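Local coordinates for protein peroxiredoxin (Mycobacterium tuberculosis, PDB 5EPF) that probably reduces hydrogen peroxide and organic hydroperoxides to water and alcohols with a redox-active cysteine, protecting the cell against oxidative stress, at residues A16-P21 and R28-L33; P45-P50 and S77-R82; K54-F59 and F93-L98. One frame throughout, in Å; residues are numbered along the deposited sequence. Where two conformers were deposited one is given.

Contact 1. Residues A16-P21 and R28-L33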
ATOM      1  N   ALA A  16     -13.387   3.929   2.789  1.00 13.55           N
ATOM      2  CA  ALA A  16     -14.299   2.805   2.958  1.00 13.56           C
ATOM      3  C   ALA A  16     -13.518   1.505   3.176  1.00 12.45           C
ATOM      4  O   ALA A  16     -12.428   1.312   2.634  1.00 12.65           O
ATOM      5  CB  ALA A  16     -15.184   2.672   1.722  1.00 15.42           C
ATOM      6  N   ASP A  17     -14.057   0.624   4.015  1.00 12.11           N
ATOM      7  CA  ASP A  17     -13.455  -0.688   4.215  1.00 11.44           C
ATOM      8  C   ASP A  17     -13.489  -1.461   2.902  1.00 11.23           C
ATOM      9  O   ASP A  17     -14.333  -1.219   2.042  1.00 12.92           O
ATOM     10  CB  ASP A  17     -14.233  -1.416   5.322  1.00 11.64           C
ATOM     11  CG  ASP A  17     -13.454  -2.549   5.955  1.00 10.54           C
ATOM     12  OD1 ASP A  17     -12.241  -2.702   5.690  1.00 10.78           O
ATOM     13  OD2 ASP A  17     -14.067  -3.303   6.748  1.00 12.06           O
ATOM     14  N   PHE A  18     -12.547  -2.385   2.742  1.00  9.73           N
ATOM     15  CA  PHE A  18     -12.484  -3.214   1.541  1.00  9.43           C
ATOM     16  C   PHE A  18     -11.821  -4.535   1.890  1.00  9.44           C
ATOM     17  O   PHE A  18     -11.148  -4.659   2.917  1.00  9.43           O
ATOM     18  CB  PHE A  18     -11.726  -2.532   0.375  1.00  9.57           C
ATOM     19  CG  PHE A  18     -10.246  -2.302   0.644  1.00  9.21           C
ATOM     20  CD1 PHE A  18      -9.324  -3.320   0.437  1.00 10.24           C
ATOM     21  CD2 PHE A  18      -9.779  -1.076   1.091  1.00  9.59           C
ATOM     22  CE1 PHE A  18      -7.964  -3.109   0.680  1.00 11.52           C
ATOM     23  CE2 PHE A  18      -8.424  -0.865   1.316  1.00  9.63           C
ATOM     24  CZ  PHE A  18      -7.518  -1.878   1.118  1.00 11.45           C
ATOM     25  N   GLU A  19     -11.957  -5.501   0.966  1.00  9.47           N
ATOM     26  CA  GLU A  19     -11.348  -6.825   1.076  0.80 10.12           C
ATOM     27  C   GLU A  19     -10.690  -7.194  -0.242  1.00  9.77           C
ATOM     28  O   GLU A  19     -11.267  -6.992  -1.313  1.00 11.07           O
ATOM     29  CB  GLU A  19     -12.388  -7.914   1.399  0.80 14.36           C
ATOM     30  CG  GLU A  19     -12.951  -7.843   2.804  0.80 18.42           C
ATOM     31  CD  GLU A  19     -13.877  -9.011   3.106  0.80 21.42           C
ATOM     32  OE1 GLU A  19     -14.133  -9.847   2.203  0.80 23.40           O
ATOM     33  OE2 GLU A  19     -14.344  -9.101   4.257  0.80 23.28           O
ATOM     34  N   LEU A  20      -9.482  -7.748  -0.152  1.00  9.10           N
ATOM     35  CA  LEU A  20      -8.749  -8.259  -1.309  1.00  9.20           C
ATOM     36  C   LEU A  20      -7.879  -9.418  -0.853  1.00  8.59           C
ATOM     37  O   LEU A  20      -7.468  -9.452   0.311  1.00  9.56           O
ATOM     38  CB  LEU A  20      -7.813  -7.195  -1.905  1.00  8.78           C
ATOM     39  CG  LEU A  20      -8.469  -6.043  -2.663  1.00  8.68           C
ATOM     40  CD1 LEU A  20      -7.396  -5.064  -3.082  1.00  9.63           C
ATOM     41  CD2 LEU A  20      -9.272  -6.518  -3.865  1.00  9.83           C
ATOM     42  N   PRO A  21      -7.524 -10.342  -1.752  1.00  9.40           N
ATOM     43  CA  PRO A  21      -6.606 -11.425  -1.374  1.00  9.97           C
ATOM     44  C   PRO A  21      -5.151 -10.974  -1.286  1.00  9.33           C
ATOM     45  O   PRO A  21      -4.683 -10.152  -2.080  1.00 10.36           O
ATOM     46  CB  PRO A  21      -6.774 -12.432  -2.516  1.00 10.54           C
ATOM     47  CG  PRO A  21      -7.129 -11.578  -3.704  1.00 10.84           C
ATOM     48  CD  PRO A  21      -7.989 -10.450  -3.146  1.00 10.62           C
ATOM     49  N   ARG A  28      -8.076 -10.495   2.861  1.00 10.75           N
ATOM     50  CA  ARG A  28      -7.680  -9.583   3.919  1.00 10.03           C
ATOM     51  C   ARG A  28      -8.598  -8.369   3.870  1.00 10.74           C
ATOM     52  O   ARG A  28      -9.001  -7.918   2.791  1.00 13.92           O
ATOM     53  CB  ARG A  28      -6.245  -9.117   3.715  1.00  9.69           C
ATOM     54  CG  ARG A  28      -5.228 -10.255   3.535  1.00  9.90           C
ATOM     55  CD  ARG A  28      -5.192 -11.201   4.728  1.00 10.78           C
ATOM     56  NE  ARG A  28      -4.598 -10.618   5.932  1.00  9.85           N
ATOM     57  CZ  ARG A  28      -3.296 -10.573   6.196  1.00 10.01           C
ATOM     58  NH1 ARG A  28      -2.417 -11.066   5.330  1.00 10.60           N
ATOM     59  NH2 ARG A  28      -2.874 -10.028   7.331  1.00 10.85           N
ATOM     60  N   ARG A  29      -8.908  -7.817   5.033  1.00 10.06           N
ATOM     61  CA  ARG A  29      -9.873  -6.732   5.147  1.00 10.40           C
ATOM     62  C   ARG A  29      -9.194  -5.537   5.800  1.00  9.26           C
ATOM     63  O   ARG A  29      -8.522  -5.691   6.828  1.00  9.77           O
ATOM     64  CB  ARG A  29     -11.064  -7.191   5.988  1.00 12.31           C
ATOM     65  CG  ARG A  29     -12.213  -6.196   6.066  1.00 15.86           C
ATOM     66  CD  ARG A  29     -13.407  -6.743   6.877  1.00 18.94           C
ATOM     67  NE  ARG A  29     -13.697  -8.133   6.518  1.00 22.00           N
ATOM     68  CZ  ARG A  29     -13.864  -9.138   7.379  1.00 24.91           C
ATOM     69  NH1 ARG A  29     -13.826  -8.931   8.693  1.00 25.85           N
ATOM     70  NH2 ARG A  29     -14.102 -10.355   6.918  1.00 26.64           N
ATOM     71  N   LEU A  30      -9.373  -4.344   5.215  1.00  9.32           N
ATOM     72  CA  LEU A  30      -8.712  -3.155   5.759  1.00  9.55           C
ATOM     73  C   LEU A  30      -8.976  -2.984   7.251  1.00  9.07           C
ATOM     74  O   LEU A  30      -8.049  -2.728   8.024  1.00  9.49           O
ATOM     75  CB  LEU A  30      -9.119  -1.904   4.978  1.00  9.27           C
ATOM     76  CG  LEU A  30      -8.477  -0.613   5.509  1.00 10.17           C
ATOM     77  CD1 LEU A  30      -6.955  -0.606   5.351  1.00 11.52           C
ATOM     78  CD2 LEU A  30      -9.094   0.615   4.867  1.00 10.95           C
ATOM     79  N   SER A  31     -10.234  -3.120   7.673  1.00  9.65           N
ATOM     80  CA  SER A  31     -10.562  -2.909   9.086  1.00 11.51           C
ATOM     81  C   SER A  31      -9.861  -3.920  10.002  1.00 12.40           C
ATOM     82  O   SER A  31      -9.532  -3.592  11.152  1.00 14.16           O
ATOM     83  CB  SER A  31     -12.075  -2.947   9.267  1.00 13.34           C
ATOM     84  OG  SER A  31     -12.592  -4.190   8.816  1.00 14.72           O
ATOM     85  N   VAL A  32      -9.600  -5.132   9.517  1.00 12.01           N
ATOM     86  CA  VAL A  32      -8.845  -6.099  10.307  1.00 12.43           C
ATOM     87  C   VAL A  32      -7.351  -5.802  10.230  1.00 10.77           C
ATOM     88  O   VAL A  32      -6.631  -5.933  11.233  1.00 11.18           O
ATOM     89  CB  VAL A  32      -9.182  -7.547   9.898  1.00 13.46           C
ATOM     90  CG1 VAL A  32      -8.364  -8.526  10.717  1.00 14.89           C
ATOM     91  CG2 VAL A  32     -10.677  -7.812  10.037  1.00 14.99           C
ATOM     92  N   LEU A  33      -6.853  -5.379   9.053  1.00  9.74           N
ATOM     93  CA  LEU A  33      -5.455  -4.960   8.959  1.00  9.72           C
ATOM     94  C   LEU A  33      -5.149  -3.794   9.899  1.00 10.83           C
ATOM     95  O   LEU A  33      -4.017  -3.658  10.366  1.00 12.17           O
ATOM     96  CB  LEU A  33      -5.128  -4.590   7.509  1.00  9.10           C
ATOM     97  CG  LEU A  33      -5.152  -5.741   6.500  1.00  8.74           C
ATOM     98  CD1 LEU A  33      -5.216  -5.220   5.079  1.00 10.03           C
ATOM     99  CD2 LEU A  33      -3.959  -6.666   6.703  1.00 11.26           C
TER
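Glu19 and Arg29 run side by side and point the same way, joined at their ends by a salt bridge in which two nitrogens of the guanidinium grip a single oxygen. Arg29 NE lies 2.5 Å from Glu19 OE2 and meets its anti lone pair, while NH2 reaches the same oxygen from above the carboxylate plane. The oxygen lies close to the guanidinium plane for both bonds, and the bend of Arg29 at chi3 (-44°) turns its edge to the acid. Asp17 grips the start of helix 30-33 with both carboxylate oxygens: OD1 accepts from Ser31 N at 2.9 Å, OD2 from Ser31 OG at 2.7 Å, each approached from above the carboxylate plane. Beside this clamp, Leu30 CB sits over one face of the Phe18 ring, 4.1 Å from its centroid, in a CH-pi contact.

The salt bridge lies on the beta hairpin of strands 19-21 and 27-29, with Asp17, Phe18, Leu30 and Ser31 just beyond its open end. Leu20 and Arg28 form its antiparallel hydrogen-bonded pair, 3.0 Å from Leu20 N to Arg28 O and 2.8 Å from Arg28 N to Leu20 O. Glu19 and Arg29 are the adjoining non-hydrogen-bonded pair, and Leu30 N extends the ladder to Phe18 O. Farther out, Phe18 and Leu20 pack on Val105 and Leu98, whereas Arg28 turns away to a salt bridge with Asp22.

Contact 2. Residues P45-P50 and S77-R82. With EDO (1,2-ethanediol), chain D.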
ATOM      1  N   PRO A  45       2.710   0.545  -9.433  1.00  8.05           N
ATOM      2  CA  PRO A  45       2.200   0.160 -10.768  1.00  9.11           C
ATOM      3  C   PRO A  45       2.382  -1.308 -11.112  1.00  8.56           C
ATOM      4  O   PRO A  45       1.465  -1.933 -11.657  1.00  8.43           O
ATOM      5  CB  PRO A  45       2.952   1.097 -11.738  1.00 10.33           C
ATOM      6  CG  PRO A  45       3.506   2.196 -10.910  1.00 11.90           C
ATOM      7  CD  PRO A  45       3.567   1.747  -9.479  1.00  8.23           C
ATOM      8  N   ALA A  46       3.553  -1.871 -10.836  1.00  8.05           N
ATOM      9  CA  ALA A  46       3.887  -3.174 -11.397  1.00  8.50           C
ATOM     10  C   ALA A  46       4.919  -3.856 -10.514  1.00  8.22           C
ATOM     11  O   ALA A  46       6.065  -3.403 -10.415  1.00  9.70           O
ATOM     12  CB  ALA A  46       4.411  -3.037 -12.828  1.00 10.22           C
ATOM     13  N   ALA A  47       4.515  -4.972  -9.917  1.00  7.63           N
ATOM     14  CA  ALA A  47       5.428  -5.809  -9.164  1.00  7.91           C
ATOM     15  C   ALA A  47       6.654  -6.155  -9.995  1.00  8.36           C
ATOM     16  O   ALA A  47       6.565  -6.365 -11.207  1.00  9.10           O
ATOM     17  CB  ALA A  47       4.694  -7.093  -8.782  1.00  8.62           C
ATOM     18  N   MET A  48       7.802  -6.182  -9.319  0.58  8.56           N
ATOM     19  CA  MET A  48       9.090  -6.673  -9.787  0.58 10.26           C
ATOM     20  C   MET A  48       9.838  -5.711 -10.703  0.58 10.30           C
ATOM     21  O   MET A  48      10.963  -6.019 -11.060  0.58 10.38           O
ATOM     22  CB  MET A  48       9.030  -8.082 -10.397  0.58 11.39           C
ATOM     23  CG  MET A  48       8.448  -9.079  -9.415  0.58 12.00           C
ATOM     24  SD  MET A  48       8.423 -10.761 -10.019  0.58 12.06           S
ATOM     25  CE  MET A  48      10.171 -11.033 -10.361  0.58 12.70           C
ATOM     26  N   THR A  49       9.271  -4.571 -11.069  1.00  9.67           N
ATOM     27  CA  THR A  49      10.003  -3.617 -11.887  1.00 10.70           C
ATOM     28  C   THR A  49      11.002  -2.899 -10.991  1.00 11.32           C
ATOM     29  O   THR A  49      10.827  -2.877  -9.769  1.00 12.28           O
ATOM     30  CB  THR A  49       9.077  -2.592 -12.538  1.00 13.91           C
ATOM     31  OG1 THR A  49       8.423  -1.831 -11.519  1.00 17.44           O
ATOM     32  CG2 THR A  49       8.075  -3.294 -13.460  1.00 16.12           C
ATOM     33  N   PRO A  50      12.058  -2.291 -11.553  1.00 10.72           N
ATOM     34  CA  PRO A  50      13.110  -1.739 -10.675  1.00 11.31           C
ATOM     35  C   PRO A  50      12.629  -0.664  -9.709  1.00 11.10           C
ATOM     36  O   PRO A  50      13.043  -0.667  -8.542  1.00 11.44           O
ATOM     37  CB  PRO A  50      14.169  -1.243 -11.672  1.00 12.28           C
ATOM     38  CG  PRO A  50      13.977  -2.168 -12.863  1.00 11.99           C
ATOM     39  CD  PRO A  50      12.480  -2.277 -12.970  1.00 11.31           C
ATOM     40  N   SER A  77      -1.423  -3.643  -5.767  1.00  7.12           N
ATOM     41  CA  SER A  77      -1.377  -3.313  -7.189  1.00  7.49           C
ATOM     42  C   SER A  77      -2.433  -4.155  -7.898  1.00  6.98           C
ATOM     43  O   SER A  77      -3.090  -4.999  -7.283  1.00  8.18           O
ATOM     44  CB  SER A  77       0.006  -3.590  -7.793  1.00  7.98           C
ATOM     45  OG  SER A  77       0.173  -5.000  -7.908  1.00  8.04           O
ATOM     46  N   THR A  78      -2.558  -3.959  -9.212  1.00  8.14           N
ATOM     47  CA  THR A  78      -3.446  -4.804 -10.000  1.00  8.87           C
ATOM     48  C   THR A  78      -2.803  -6.119 -10.423  1.00  9.34           C
ATOM     49  O   THR A  78      -3.439  -6.883 -11.150  1.00 10.87           O
ATOM     50  CB  THR A  78      -3.948  -4.057 -11.239  1.00 10.11           C
ATOM     51  OG1 THR A  78      -2.827  -3.656 -12.039  1.00 11.24           O
ATOM     52  CG2 THR A  78      -4.787  -2.849 -10.844  1.00 11.67           C
ATOM     53  N   ASP A  79      -1.571  -6.401 -10.008  1.00  8.05           N
ATOM     54  CA  ASP A  79      -0.934  -7.651 -10.407  1.00  8.48           C
ATOM     55  C   ASP A  79      -1.673  -8.854  -9.811  1.00  8.82           C
ATOM     56  O   ASP A  79      -2.213  -8.775  -8.705  1.00  9.16           O
ATOM     57  CB  ASP A  79       0.507  -7.663  -9.922  1.00  9.01           C
ATOM     58  CG  ASP A  79       1.344  -6.608 -10.604  1.00  9.56           C
ATOM     59  OD1 ASP A  79       1.509  -6.700 -11.835  1.00 11.30           O
ATOM     60  OD2 ASP A  79       1.831  -5.679  -9.932  1.00 10.10           O
ATOM     61  N   PRO A  80      -1.687  -9.989 -10.520  1.00  8.75           N
ATOM     62  CA  PRO A  80      -2.338 -11.198  -9.997  0.55  9.28           C
ATOM     63  C   PRO A  80      -1.627 -11.722  -8.756  1.00  8.30           C
ATOM     64  O   PRO A  80      -0.437 -11.475  -8.528  1.00  8.71           O
ATOM     65  CB  PRO A  80      -2.204 -12.201 -11.154  0.55 10.36           C
ATOM     66  CG  PRO A  80      -2.072 -11.367 -12.364  0.55  9.99           C
ATOM     67  CD  PRO A  80      -1.289 -10.148 -11.929  0.55  9.50           C
ATOM     68  N   VAL A  81      -2.378 -12.483  -7.953  1.00  8.96           N
ATOM     69  CA  VAL A  81      -1.836 -13.103  -6.743  1.00  9.80           C
ATOM     70  C   VAL A  81      -0.539 -13.845  -7.038  1.00  9.73           C
ATOM     71  O   VAL A  81       0.435 -13.738  -6.289  1.00  9.80           O
ATOM     72  CB  VAL A  81      -2.899 -14.029  -6.112  1.00 10.21           C
ATOM     73  CG1 VAL A  81      -2.318 -14.916  -5.015  1.00 11.08           C
ATOM     74  CG2 VAL A  81      -4.055 -13.195  -5.543  1.00 11.01           C
ATOM     75  N   ARG A  82      -0.496 -14.610  -8.134  1.00 10.31           N
ATOM     76  CA  ARG A  82       0.695 -15.416  -8.392  0.55 10.92           C
ATOM     77  C   ARG A  82       1.932 -14.554  -8.622  1.00 10.21           C
ATOM     78  O   ARG A  82       3.046 -14.966  -8.269  1.00 11.53           O
ATOM     79  CB  ARG A  82       0.463 -16.394  -9.549  0.55 12.35           C
ATOM     80  CG  ARG A  82       0.388 -15.768 -10.935  0.55 14.37           C
ATOM     81  CD  ARG A  82      -0.058 -16.806 -11.978  0.55 17.29           C
ATOM     82  NE  ARG A  82      -1.430 -17.232 -11.718  0.55 19.56           N
ATOM     83  CZ  ARG A  82      -2.152 -18.011 -12.514  0.55 21.58           C
ATOM     84  NH1 ARG A  82      -1.638 -18.475 -13.648  0.55 22.92           N
ATOM     85  NH2 ARG A  82      -3.395 -18.326 -12.162  0.55 21.96           N
TER
HETATM   86  C1  EDO D 202      -4.147 -15.984  -9.240  1.00 24.80           C
HETATM   87  O1  EDO D 202      -2.883 -15.455  -9.642  1.00 21.44           O
HETATM   88  C2  EDO D 202      -3.975 -17.413  -8.751  1.00 28.12           C
HETATM   89  O2  EDO D 202      -3.040 -17.429  -7.675  1.00 29.61           O
HETATM   90  O   HOH W   1      -1.253  -1.805 -10.881  1.00  9.39           O
HETATM   91  O   HOH W   2       0.914  -4.180 -13.195  1.00 13.57           O
HETATM   92  O   HOH W   3       4.018  -6.409 -13.017  1.00 21.11           O
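One direct bond ties the two loops together, and it is short and straight: Ala47 N donates to Asp79 OD2 over 2.8 Å with an angle of 174° at the hydrogen. Here the packing is close, since Ala47 CB also comes to 3.4 Å from Asp79 OD2. The same oxygen accepts a second hydrogen bond, from Ser77 OG at 2.7 Å. Both donors stand above the carboxylate plane, and this double grip should favour the charged form of the acid. Ser77 OG in turn accepts from Asp79 N at 3.1 Å, closing an ST turn that fixes the backbone from which the carboxylate reaches across.

The other side of the contact is looser and bridged by water. Asp79 OD1 accepts from two waters, one also donating to Pro45 O and the other to Ala47 O. A third water donates to Pro45 O and accepts from Thr78 N, so the carbonyl of Pro45 is linked to the facing loop through solvent.

Ala46 to Thr49 form a type II turn, with Thr49 at the N-cap of helix 50-61 and its OG1 donating a hydrogen bond to Ala46 O at 3.0 Å. Pro45 lies beside Cys52, probably the peroxidatic cysteine, placing this junction at the active-site loop that leads into helix 50-61, whose first turn carries that cysteine, as in the peroxiredoxin fold.

Contact 3. Residues K54-F59 and F93-L98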
ATOM      1  N   LYS A  54      12.546  -1.069  -5.662  1.00  8.86           N
ATOM      2  CA  LYS A  54      13.203  -0.137  -4.746  1.00  9.08           C
ATOM      3  C   LYS A  54      12.235   0.332  -3.663  1.00  8.52           C
ATOM      4  O   LYS A  54      12.554   0.295  -2.469  1.00  8.67           O
ATOM      5  CB  LYS A  54      13.755   1.060  -5.520  1.00 10.01           C
ATOM      6  CG  LYS A  54      14.543   2.036  -4.654  1.00 11.27           C
ATOM      7  CD  LYS A  54      15.219   3.127  -5.523  1.00 12.81           C
ATOM      8  CE  LYS A  54      16.012   4.136  -4.692  1.00 15.81           C
ATOM      9  NZ  LYS A  54      17.161   3.505  -3.970  1.00 18.16           N
ATOM     10  N   GLU A  55      11.029   0.750  -4.062  1.00  8.07           N
ATOM     11  CA  GLU A  55      10.059   1.262  -3.098  1.00  7.99           C
ATOM     12  C   GLU A  55       9.690   0.199  -2.067  1.00  7.51           C
ATOM     13  O   GLU A  55       9.706   0.461  -0.854  1.00  7.83           O
ATOM     14  CB  GLU A  55       8.808   1.742  -3.841  1.00  7.71           C
ATOM     15  CG  GLU A  55       7.774   2.286  -2.879  1.00  7.68           C
ATOM     16  CD  GLU A  55       6.437   2.623  -3.488  1.00  7.59           C
ATOM     17  OE1 GLU A  55       6.212   2.425  -4.695  1.00  9.24           O
ATOM     18  OE2 GLU A  55       5.563   3.089  -2.711  1.00  7.80           O
ATOM     19  N   ALA A  56       9.367  -1.011  -2.537  1.00  7.28           N
ATOM     20  CA  ALA A  56       8.884  -2.059  -1.650  1.00  7.57           C
ATOM     21  C   ALA A  56      10.008  -2.626  -0.791  1.00  7.21           C
ATOM     22  O   ALA A  56       9.770  -3.005   0.362  1.00  7.28           O
ATOM     23  CB  ALA A  56       8.210  -3.151  -2.483  1.00  7.51           C
ATOM     24  N   CYS A  57      11.233  -2.693  -1.319  1.00  7.66           N
ATOM     25  CA  CYS A  57      12.353  -3.128  -0.494  1.00  8.32           C
ATOM     26  C   CYS A  57      12.699  -2.101   0.578  1.00  8.17           C
ATOM     27  O   CYS A  57      13.191  -2.473   1.652  1.00  9.53           O
ATOM     28  CB  CYS A  57      13.573  -3.439  -1.362  1.00  9.70           C
ATOM     29  SG  CYS A  57      13.413  -4.991  -2.284  1.00 10.55           S
ATOM     30  N   HIS A  58      12.471  -0.810   0.311  1.00  8.70           N
ATOM     31  CA  HIS A  58      12.674   0.190   1.353  1.00  8.76           C
ATOM     32  C   HIS A  58      11.652   0.015   2.472  1.00  7.78           C
ATOM     33  O   HIS A  58      12.014   0.058   3.654  1.00  8.80           O
ATOM     34  CB  HIS A  58      12.645   1.592   0.740  1.00  9.38           C
ATOM     35  CG  HIS A  58      13.133   2.667   1.661  1.00  8.61           C
ATOM     36  ND1 HIS A  58      14.340   2.600   2.318  1.00 10.30           N
ATOM     37  CD2 HIS A  58      12.572   3.843   2.031  1.00  9.46           C
ATOM     38  CE1 HIS A  58      14.508   3.692   3.045  1.00 10.44           C
ATOM     39  NE2 HIS A  58      13.446   4.461   2.892  1.00 10.43           N
ATOM     40  N   PHE A  59      10.384  -0.255   2.122  1.00  7.46           N
ATOM     41  CA  PHE A  59       9.402  -0.632   3.139  1.00  7.31           C
ATOM     42  C   PHE A  59       9.849  -1.865   3.915  1.00  7.86           C
ATOM     43  O   PHE A  59       9.741  -1.900   5.149  1.00  8.43           O
ATOM     44  CB  PHE A  59       8.036  -0.890   2.510  1.00  7.18           C
ATOM     45  CG  PHE A  59       7.197   0.352   2.332  1.00  7.29           C
ATOM     46  CD1 PHE A  59       6.610   0.974   3.427  1.00  7.94           C
ATOM     47  CD2 PHE A  59       6.985   0.904   1.070  1.00  6.94           C
ATOM     48  CE1 PHE A  59       5.832   2.116   3.265  1.00  7.88           C
ATOM     49  CE2 PHE A  59       6.213   2.048   0.901  1.00  7.19           C
ATOM     50  CZ  PHE A  59       5.635   2.658   2.019  1.00  7.22           C
ATOM     51  N   PHE A  93       9.613 -10.227   1.511  1.00 10.09           N
ATOM     52  CA  PHE A  93       8.765  -9.233   2.164  1.00 10.38           C
ATOM     53  C   PHE A  93       8.080  -9.821   3.385  1.00 12.04           C
ATOM     54  O   PHE A  93       7.504 -10.910   3.332  1.00 13.48           O
ATOM     55  CB  PHE A  93       7.703  -8.692   1.211  1.00  9.86           C
ATOM     56  CG  PHE A  93       8.250  -7.856   0.095  1.00  9.73           C
ATOM     57  CD1 PHE A  93       7.550  -7.746  -1.096  1.00 10.18           C
ATOM     58  CD2 PHE A  93       9.469  -7.192   0.221  1.00 10.39           C
ATOM     59  CE1 PHE A  93       8.045  -6.983  -2.137  1.00 10.20           C
ATOM     60  CE2 PHE A  93       9.958  -6.427  -0.819  1.00 10.16           C
ATOM     61  CZ  PHE A  93       9.253  -6.331  -1.996  1.00  9.98           C
ATOM     62  N   ASP A  94       8.125  -9.076   4.483  1.00 11.64           N
ATOM     63  CA  ASP A  94       7.504  -9.481   5.740  1.00 11.92           C
ATOM     64  C   ASP A  94       6.168  -8.778   5.951  1.00 12.13           C
ATOM     65  O   ASP A  94       5.870  -8.358   7.068  1.00 15.12           O
ATOM     66  CB  ASP A  94       8.455  -9.194   6.905  1.00 12.76           C
ATOM     67  CG  ASP A  94       8.776  -7.709   7.050  1.00 14.60           C
ATOM     68  OD1 ASP A  94       8.987  -7.014   6.025  1.00 14.08           O
ATOM     69  OD2 ASP A  94       8.804  -7.238   8.209  1.00 17.97           O
ATOM     70  N   TYR A  95       5.368  -8.620   4.901  1.00  9.48           N
ATOM     71  CA  TYR A  95       4.114  -7.883   4.984  1.00  8.30           C
ATOM     72  C   TYR A  95       3.222  -8.310   3.819  1.00  7.75           C
ATOM     73  O   TYR A  95       3.698  -8.910   2.845  1.00  8.34           O
ATOM     74  CB  TYR A  95       4.360  -6.358   4.998  1.00  7.73           C
ATOM     75  CG  TYR A  95       5.160  -5.821   3.822  1.00  6.58           C
ATOM     76  CD1 TYR A  95       4.528  -5.471   2.630  1.00  7.89           C
ATOM     77  CD2 TYR A  95       6.552  -5.632   3.910  1.00  7.35           C
ATOM     78  CE1 TYR A  95       5.228  -4.985   1.560  1.00  7.54           C
ATOM     79  CE2 TYR A  95       7.271  -5.134   2.819  1.00  7.45           C
ATOM     80  CZ  TYR A  95       6.606  -4.815   1.646  1.00  6.83           C
ATOM     81  OH  TYR A  95       7.267  -4.298   0.552  1.00  8.00           O
ATOM     82  N   PRO A  96       1.933  -7.981   3.865  1.00  8.25           N
ATOM     83  CA  PRO A  96       1.018  -8.387   2.792  1.00  8.17           C
ATOM     84  C   PRO A  96       1.168  -7.559   1.520  1.00  6.97           C
ATOM     85  O   PRO A  96       1.376  -6.339   1.560  1.00  8.03           O
ATOM     86  CB  PRO A  96      -0.369  -8.162   3.417  1.00  8.79           C
ATOM     87  CG  PRO A  96      -0.133  -8.039   4.907  1.00  8.95           C
ATOM     88  CD  PRO A  96       1.206  -7.362   4.993  1.00  8.78           C
ATOM     89  N   LEU A  97       1.021  -8.246   0.387  1.00  7.84           N
ATOM     90  CA  LEU A  97       0.801  -7.625  -0.917  1.00  7.55           C
ATOM     91  C   LEU A  97      -0.589  -8.038  -1.369  1.00  7.64           C
ATOM     92  O   LEU A  97      -0.861  -9.239  -1.488  1.00  9.40           O
ATOM     93  CB  LEU A  97       1.811  -8.114  -1.953  1.00  7.48           C
ATOM     94  CG  LEU A  97       3.290  -7.840  -1.680  1.00  7.26           C
ATOM     95  CD1 LEU A  97       4.108  -8.338  -2.857  1.00  9.07           C
ATOM     96  CD2 LEU A  97       3.571  -6.354  -1.452  1.00  8.15           C
ATOM     97  N   LEU A  98      -1.465  -7.059  -1.611  1.00  7.63           N
ATOM     98  CA  LEU A  98      -2.832  -7.325  -2.030  1.00  7.91           C
ATOM     99  C   LEU A  98      -2.950  -7.242  -3.547  1.00  7.34           C
ATOM    100  O   LEU A  98      -2.328  -6.384  -4.196  1.00  7.96           O
ATOM    101  CB  LEU A  98      -3.809  -6.339  -1.386  1.00  8.25           C
ATOM    102  CG  LEU A  98      -3.759  -6.261   0.145  1.00  9.25           C
ATOM    103  CD1 LEU A  98      -4.825  -5.286   0.623  1.00  9.88           C
ATOM    104  CD2 LEU A  98      -3.938  -7.644   0.778  1.00 10.29           C
TER
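Two aromatic side chains from the loop 93-96 converge on the same turn of helix 50-61, Phe93 beside Tyr95. The hydroxyl of Tyr95 stands over the centre of the Phe93 ring, 3.5 Å above its plane, and Phe93 CB in turn lies over one face of the tyrosine ring, near its rim. With CG in the crowded position between backbone N and carbonyl carbon (chi1 56°), Tyr95 points tip first at the helix and donates from OH to Ala56 O over 2.8 Å. That carbonyl is met well off its axis, at 112° and above its plane. Ala56 CB fits against both aromatics, 3.4 Å from Phe93 CZ and from Tyr95 OH. Cys57 SG lies at the edge of the Phe93 ring, 5.3 Å from its centroid, a sulfur-aromatic contact. Across the hydroxyl from the Phe93 ring, Phe59 CB approaches Tyr95 OH at 4.0 Å, while the phenyl group of Phe59 leads away to stack with Phe42 of strand 39-43. Cys57 is the probable partner of Cys52 in a redox-active disulfide that is not formed here. The loop, which connects helix 81-91 to edge strand 97-99, lies against helix 50-61, and Phe87 of helix 81-91 meets Phe93 edge-to-face.

How the contacts relate
Contact 1 comes first along the chain and closes before the others open; contacts 2 and 3 then alternate their segments. Their centres lie about 11 Å apart, against about 19 Å from contact 1 to contact 2 and 17 Å from contact 1 to contact 3. The loop of contact 2 leads into helix 50-61, whose body carries contact 3, and strand 72-77, which ends at Ser77 of contact 2, runs parallel to edge strand 97-99 in the thioredoxin-like sheet. Leu98 connects the hairpin of contact 1 to that edge by packing against Phe18. The hairpin lies away from the redox cysteines, whereas contact 2 holds the loop before their helix and contact 3 packs on the helix itself.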